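Local coordinates for oxidoreductase, NAD-binding/iron-sulfur cluster-binding protein (Nitratireductor pacificus pht-3B, PDB 6ZY0), which is a reductive dehalogenase that carries cobalamin and iron-sulfur clusters and, as expected for this enzyme class, probably removes halogen from organohalide substrates, at residues 293-298 with 527-532; 428-433 with 513-518. The protein carries 1 engineered substitution. All coordinates share one frame; numbering follows the deposited sequence.

Contact 2 (428-433 with 513-518) is nested within the stretch of chain that contact 1 (293-298 with 527-532) closes. Their centres are about 21 Å apart, with about 11 Å between nearest atoms. Contact 2 lies near the centre of the chain, joining strands 422-429 and 514-521, inner neighbours in a four-stranded antiparallel sheet. Contact 1 is more peripheral and pairs two loops. Residues 527-532 come after strand 514-521 and before helix 535-540, which carries the cluster ligand C539; D528 also reaches I397 on strand 394-399 of the same sheet. Contact 2 thus forms part of the cobalamin pocket itself, whereas in contact 1 the P530 side chain stays about 10 Å from the cobalamin.

Contact 1 of 2, residues 293-298 with 527-532; sequences IRRVDE and VDRPID
R295 and I531 form a single beta bridge between two loops that run at roughly a right angle. D528 CB packs near the guanidinium of R295, while its carboxylate turns to K384 and I397. The carbonyl O of R529 then accepts a bond from R295 NH1 (2.9 Å) in the carbonyl plane. The R529 side chain runs alongside D297, with R295 CB over one face of its guanidinium and its NH1 3.5 Å from D297 OD1 in a salt bridge, the guanidinium and carboxylate planes 44° apart. P530 O accepts from V296 N (2.9 Å), but the proline has no N-H to give back, and V296 O meets its ring instead, CD at 3.3 Å. I531 sets CG2 anti to its carbonyl carbon, placing this methyl over the centre of the R295 guanidinium, 3.4 Å from CZ; CB meets I293 CG2. An alanine in place of R295 is likely to leave the R529 carbonyl without this donor and the I531 methyl without its flat cover. D532 N bonds to R294 O; its OD1 accepts from G534 N, OD2 makes a long salt bridge with R294 NH1, and one water accepts from R294 N (2.8 Å) and donates to D532 O (2.6 Å).

Contact 2 of 2, residues 428-433 with 513-518; sequences IDQGYE and RSQSIV. Engineered in segment 513-518: Q515 (natural residue Lys).
Antiparallel pairing joins I428 to Q515 as a hydrogen-bonded pair (I428 N to Q515 O 2.8 Å, Q515 N to I428 O 3.0 Å) and D429 to S514 as a non-hydrogen-bonded pair, and beyond the strand end Q430 N reaches R513 O from above its carbonyl plane. D429 carries its CG anti to the backbone N (chi1 -169°), bringing the carboxylate to R513, which grips it side-on: NE donates to OD1 (2.7 Å) and NH2 to OD2 (2.9 Å), both oxygens met on their syn sides. OD1 also takes G431 N at 2.7 Å from its anti side, closing an Asx turn. Glycine suits this N-cap of helix 432-437, because at these backbone angles a CB would collide with the Q430 carbonyl O. Y432 lays CB over one guanidinium face, and R513 NH1 goes on to N598. On the sheet face shared with I428, the engineered Q515, a lysine in nature, packs CG 3.8 Å from Q430 CG and donates through NE2 to cobalamin, while S514 OG makes a weak hydrogen bond to cobalamin. The buried R513 guanidinium is thus paired with the D429 carboxylate, which probably offsets its charge and is likely to steady the turn carrying Q430.

Contact 1 of 2, residues 293-298 with 527-532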
loop_
_atom_site.group_PDB
_atom_site.type_symbol
_atom_site.label_atom_id
_atom_site.label_comp_id
_atom_site.label_asym_id
_atom_site.label_seq_id
_atom_site.Cartn_x
_atom_site.Cartn_y
_atom_site.Cartn_z
ATOM N N ILE A 293 0.890 -16.942 14.752
ATOM C CA ILE A 293 1.805 -17.507 13.763
ATOM C C ILE A 293 3.066 -17.971 14.476
ATOM O O ILE A 293 3.622 -17.237 15.303
ATOM C CB ILE A 293 2.146 -16.476 12.675
ATOM C CG1 ILE A 293 0.889 -16.011 11.925
ATOM C CG2 ILE A 293 3.180 -17.038 11.722
ATOM C CD1 ILE A 293 0.141 -17.114 11.209
ATOM N N ARG A 294 3.528 -19.177 14.150
ATOM C CA ARG A 294 4.702 -19.722 14.823
ATOM C C ARG A 294 5.934 -18.868 14.553
ATOM O O ARG A 294 6.224 -18.505 13.408
ATOM C CB ARG A 294 4.963 -21.160 14.383
ATOM C CG ARG A 294 5.914 -21.887 15.310
ATOM C CD ARG A 294 6.559 -23.084 14.645
ATOM N NE ARG A 294 5.725 -24.273 14.780
ATOM C CZ ARG A 294 5.877 -25.380 14.060
ATOM N NH1 ARG A 294 6.844 -25.458 13.154
ATOM N NH2 ARG A 294 5.066 -26.414 14.256
ATOM N N ARG A 295 6.656 -18.546 15.615
ATOM C CA ARG A 295 7.908 -17.820 15.500
ATOM C C ARG A 295 9.081 -18.787 15.569
ATOM O O ARG A 295 8.998 -19.860 16.169
ATOM C CB ARG A 295 8.033 -16.768 16.600
ATOM C CG ARG A 295 6.879 -15.797 16.620
ATOM C CD ARG A 295 7.154 -14.600 15.735
ATOM N NE ARG A 295 5.911 -13.925 15.377
ATOM C CZ ARG A 295 5.852 -12.769 14.730
ATOM N NH1 ARG A 295 6.966 -12.143 14.371
ATOM N NH2 ARG A 295 4.672 -12.241 14.444
ATOM N N VAL A 296 10.174 -18.398 14.928
ATOM C CA VAL A 296 11.414 -19.156 14.931
ATOM C C VAL A 296 12.562 -18.164 15.025
ATOM O O VAL A 296 12.432 -16.993 14.663
ATOM C CB VAL A 296 11.546 -20.067 13.684
ATOM C CG1 VAL A 296 10.550 -21.193 13.744
ATOM C CG2 VAL A 296 11.226 -19.273 12.448
ATOM N N ASP A 297 13.691 -18.641 15.557
ATOM C CA ASP A 297 14.846 -17.772 15.745
ATOM C C ASP A 297 15.518 -17.461 14.419
ATOM O O ASP A 297 16.000 -16.342 14.208
ATOM C CB ASP A 297 15.835 -18.421 16.710
ATOM C CG ASP A 297 15.269 -18.554 18.105
ATOM O OD1 ASP A 297 15.048 -17.509 18.759
ATOM O OD2 ASP A 297 15.018 -19.702 18.537
ATOM N N GLU A 298 15.547 -18.433 13.517
ATOM C CA GLU A 298 16.097 -18.252 12.191
ATOM C C GLU A 298 15.004 -18.438 11.152
ATOM O O GLU A 298 14.052 -19.190 11.378
ATOM C CB GLU A 298 17.234 -19.244 11.926
ATOM C CG GLU A 298 18.564 -18.786 12.479
ATOM C CD GLU A 298 19.524 -19.934 12.692
ATOM O OE1 GLU A 298 19.060 -21.037 13.060
ATOM O OE2 GLU A 298 20.740 -19.729 12.492
ATOM N N VAL A 527 13.149 -6.551 19.158
ATOM C CA VAL A 527 12.945 -6.982 17.779
ATOM C C VAL A 527 12.022 -8.188 17.741
ATOM O O VAL A 527 11.972 -9.003 18.670
ATOM C CB VAL A 527 14.283 -7.301 17.081
ATOM C CG1 VAL A 527 15.127 -6.052 16.967
ATOM C CG2 VAL A 527 15.016 -8.392 17.827
ATOM N N ASP A 528 11.278 -8.304 16.648
ATOM C CA ASP A 528 10.487 -9.491 16.394
ATOM C C ASP A 528 11.371 -10.606 15.839
ATOM O O ASP A 528 12.515 -10.388 15.428
ATOM C CB ASP A 528 9.357 -9.173 15.420
ATOM C CG ASP A 528 8.329 -8.229 16.009
ATOM O OD1 ASP A 528 7.585 -8.655 16.918
ATOM O OD2 ASP A 528 8.263 -7.067 15.561
ATOM N N ARG A 529 10.814 -11.824 15.819
ATOM C CA ARG A 529 11.468 -13.009 15.281
ATOM C C ARG A 529 10.829 -13.433 13.958
ATOM O O ARG A 529 9.644 -13.173 13.724
ATOM C CB ARG A 529 11.387 -14.186 16.260
ATOM C CG ARG A 529 12.426 -14.177 17.363
ATOM C CD ARG A 529 12.447 -15.520 18.078
ATOM N NE ARG A 529 11.178 -15.782 18.746
ATOM C CZ ARG A 529 10.793 -16.976 19.181
ATOM N NH1 ARG A 529 11.587 -18.027 19.022
ATOM N NH2 ARG A 529 9.612 -17.121 19.774
ATOM N N PRO A 530 11.587 -14.088 13.077
ATOM C CA PRO A 530 11.000 -14.627 11.846
ATOM C C PRO A 530 9.822 -15.546 12.134
ATOM O O PRO A 530 9.672 -16.078 13.236
ATOM C CB PRO A 530 12.159 -15.400 11.211
ATOM C CG PRO A 530 13.391 -14.738 11.740
ATOM C CD PRO A 530 13.058 -14.181 13.089
ATOM N N ILE A 531 8.979 -15.736 11.116
ATOM C CA ILE A 531 7.780 -16.555 11.247
ATOM C C ILE A 531 7.900 -17.795 10.368
ATOM O O ILE A 531 8.685 -17.848 9.415
ATOM C CB ILE A 531 6.494 -15.781 10.895
ATOM C CG1 ILE A 531 6.602 -15.187 9.493
ATOM C CG2 ILE A 531 6.225 -14.696 11.912
ATOM C CD1 ILE A 531 5.326 -14.560 9.010
ATOM N N ASP A 532 7.082 -18.797 10.702
ATOM C CA ASP A 532 7.038 -20.075 9.989
ATOM C C ASP A 532 5.581 -20.520 9.934
ATOM O O ASP A 532 5.055 -21.049 10.917
ATOM C CB ASP A 532 7.904 -21.119 10.684
ATOM C CG ASP A 532 7.867 -22.475 9.993
ATOM O OD1 ASP A 532 7.177 -22.628 8.960
ATOM O OD2 ASP A 532 8.540 -23.400 10.493
HETATM O O HOH W 1 2.670 -20.699 11.918
#

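Contact 2 of 2, residues 428-433 with 513-518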
loop_
_atom_site.group_PDB
_atom_site.type_symbol
_atom_site.label_atom_id
_atom_site.label_comp_id
_atom_site.label_asym_id
_atom_site.label_seq_id
_atom_site.Cartn_x
_atom_site.Cartn_y
_atom_site.Cartn_z
ATOM N N ILE A 428 1.719 -2.359 3.627
ATOM C CA ILE A 428 0.475 -1.741 3.178
ATOM C C ILE A 428 -0.179 -2.699 2.196
ATOM O O ILE A 428 0.417 -3.049 1.171
ATOM C CB ILE A 428 0.712 -0.375 2.522
ATOM C CG1 ILE A 428 1.422 0.578 3.483
ATOM C CG2 ILE A 428 -0.610 0.210 2.059
ATOM C CD1 ILE A 428 0.506 1.199 4.506
ATOM N N ASP A 429 -1.397 -3.131 2.512
ATOM C CA ASP A 429 -2.136 -4.012 1.621
ATOM C C ASP A 429 -2.411 -3.289 0.312
ATOM O O ASP A 429 -2.890 -2.151 0.312
ATOM C CB ASP A 429 -3.443 -4.438 2.291
ATOM C CG ASP A 429 -4.148 -5.568 1.561
ATOM O OD1 ASP A 429 -4.098 -5.613 0.311
ATOM O OD2 ASP A 429 -4.766 -6.412 2.247
ATOM N N GLN A 430 -2.096 -3.943 -0.809
ATOM C CA GLN A 430 -2.341 -3.312 -2.103
ATOM C C GLN A 430 -3.829 -3.225 -2.418
ATOM O O GLN A 430 -4.253 -2.307 -3.130
ATOM C CB GLN A 430 -1.611 -4.060 -3.218
ATOM C CG GLN A 430 -0.228 -3.513 -3.514
ATOM C CD GLN A 430 0.221 -3.799 -4.934
ATOM O OE1 GLN A 430 -0.590 -3.830 -5.860
ATOM N NE2 GLN A 430 1.520 -4.004 -5.113
ATOM N N GLY A 431 -4.632 -4.157 -1.910
ATOM C CA GLY A 431 -6.062 -4.123 -2.149
ATOM C C GLY A 431 -6.592 -5.318 -2.914
ATOM O O GLY A 431 -6.355 -5.452 -4.120
ATOM N N TYR A 432 -7.327 -6.189 -2.220
ATOM C CA TYR A 432 -7.846 -7.395 -2.855
ATOM C C TYR A 432 -8.911 -7.069 -3.895
ATOM O O TYR A 432 -8.857 -7.561 -5.029
ATOM C CB TYR A 432 -8.415 -8.339 -1.799
ATOM C CG TYR A 432 -9.108 -9.539 -2.395
ATOM C CD1 TYR A 432 -8.377 -10.609 -2.894
ATOM C CD2 TYR A 432 -10.494 -9.599 -2.473
ATOM C CE1 TYR A 432 -9.011 -11.709 -3.445
ATOM C CE2 TYR A 432 -11.132 -10.690 -3.023
ATOM C CZ TYR A 432 -10.390 -11.743 -3.511
ATOM O OH TYR A 432 -11.031 -12.838 -4.060
ATOM N N GLU A 433 -9.898 -6.246 -3.523
ATOM C CA GLU A 433 -11.077 -6.080 -4.369
ATOM C C GLU A 433 -10.738 -5.406 -5.695
ATOM O O GLU A 433 -11.249 -5.815 -6.745
ATOM C CB GLU A 433 -12.153 -5.295 -3.628
ATOM C CG GLU A 433 -12.946 -6.129 -2.638
ATOM C CD GLU A 433 -12.220 -6.305 -1.323
ATOM O OE1 GLU A 433 -12.419 -7.353 -0.663
ATOM O OE2 GLU A 433 -11.445 -5.390 -0.955
ATOM N N ARG A 513 0.194 -9.698 -1.252
ATOM C CA ARG A 513 -0.515 -8.509 -1.716
ATOM C C ARG A 513 -0.103 -7.276 -0.917
ATOM O O ARG A 513 -0.920 -6.589 -0.309
ATOM C CB ARG A 513 -2.015 -8.746 -1.609
ATOM C CG ARG A 513 -2.854 -7.773 -2.372
ATOM C CD ARG A 513 -4.307 -8.011 -2.088
ATOM N NE ARG A 513 -4.581 -8.072 -0.659
ATOM C CZ ARG A 513 -4.954 -9.174 -0.025
ATOM N NH1 ARG A 513 -5.078 -10.308 -0.700
ATOM N NH2 ARG A 513 -5.202 -9.144 1.278
ATOM N N SER A 514 1.187 -6.984 -0.919
ATOM C CA SER A 514 1.664 -5.927 -0.046
ATOM C C SER A 514 2.784 -5.151 -0.704
ATOM O O SER A 514 3.564 -5.690 -1.492
ATOM C CB SER A 514 2.168 -6.475 1.288
ATOM O OG SER A 514 3.512 -6.903 1.162
ATOM N N GLN A 515 2.852 -3.873 -0.360
ATOM C CA GLN A 515 4.029 -3.058 -0.589
ATOM C C GLN A 515 4.543 -2.640 0.776
ATOM O O GLN A 515 3.758 -2.245 1.643
ATOM C CB GLN A 515 3.708 -1.844 -1.458
ATOM C CG GLN A 515 3.274 -2.189 -2.881
ATOM C CD GLN A 515 4.446 -2.502 -3.793
ATOM O OE1 GLN A 515 5.602 -2.345 -3.410
ATOM N NE2 GLN A 515 4.151 -2.925 -5.016
ATOM N N SER A 516 5.845 -2.762 0.978
ATOM C CA SER A 516 6.450 -2.497 2.270
ATOM C C SER A 516 7.015 -1.088 2.306
ATOM O O SER A 516 7.416 -0.534 1.282
ATOM C CB SER A 516 7.567 -3.496 2.570
ATOM O OG SER A 516 8.642 -3.329 1.661
ATOM N N ILE A 517 7.039 -0.515 3.501
ATOM C CA ILE A 517 7.794 0.696 3.771
ATOM C C ILE A 517 8.658 0.433 4.992
ATOM O O ILE A 517 8.228 -0.233 5.940
ATOM C CB ILE A 517 6.880 1.917 3.994
ATOM C CG1 ILE A 517 7.718 3.193 4.081
ATOM C CG2 ILE A 517 6.021 1.732 5.247
ATOM C CD1 ILE A 517 8.284 3.666 2.759
ATOM N N VAL A 518 9.885 0.928 4.955
ATOM C CA VAL A 518 10.829 0.769 6.048
ATOM C C VAL A 518 11.280 2.155 6.472
ATOM O O VAL A 518 11.410 3.055 5.637
ATOM C CB VAL A 518 12.035 -0.098 5.629
ATOM C CG1 VAL A 518 13.065 -0.176 6.739
ATOM C CG2 VAL A 518 11.576 -1.482 5.228
#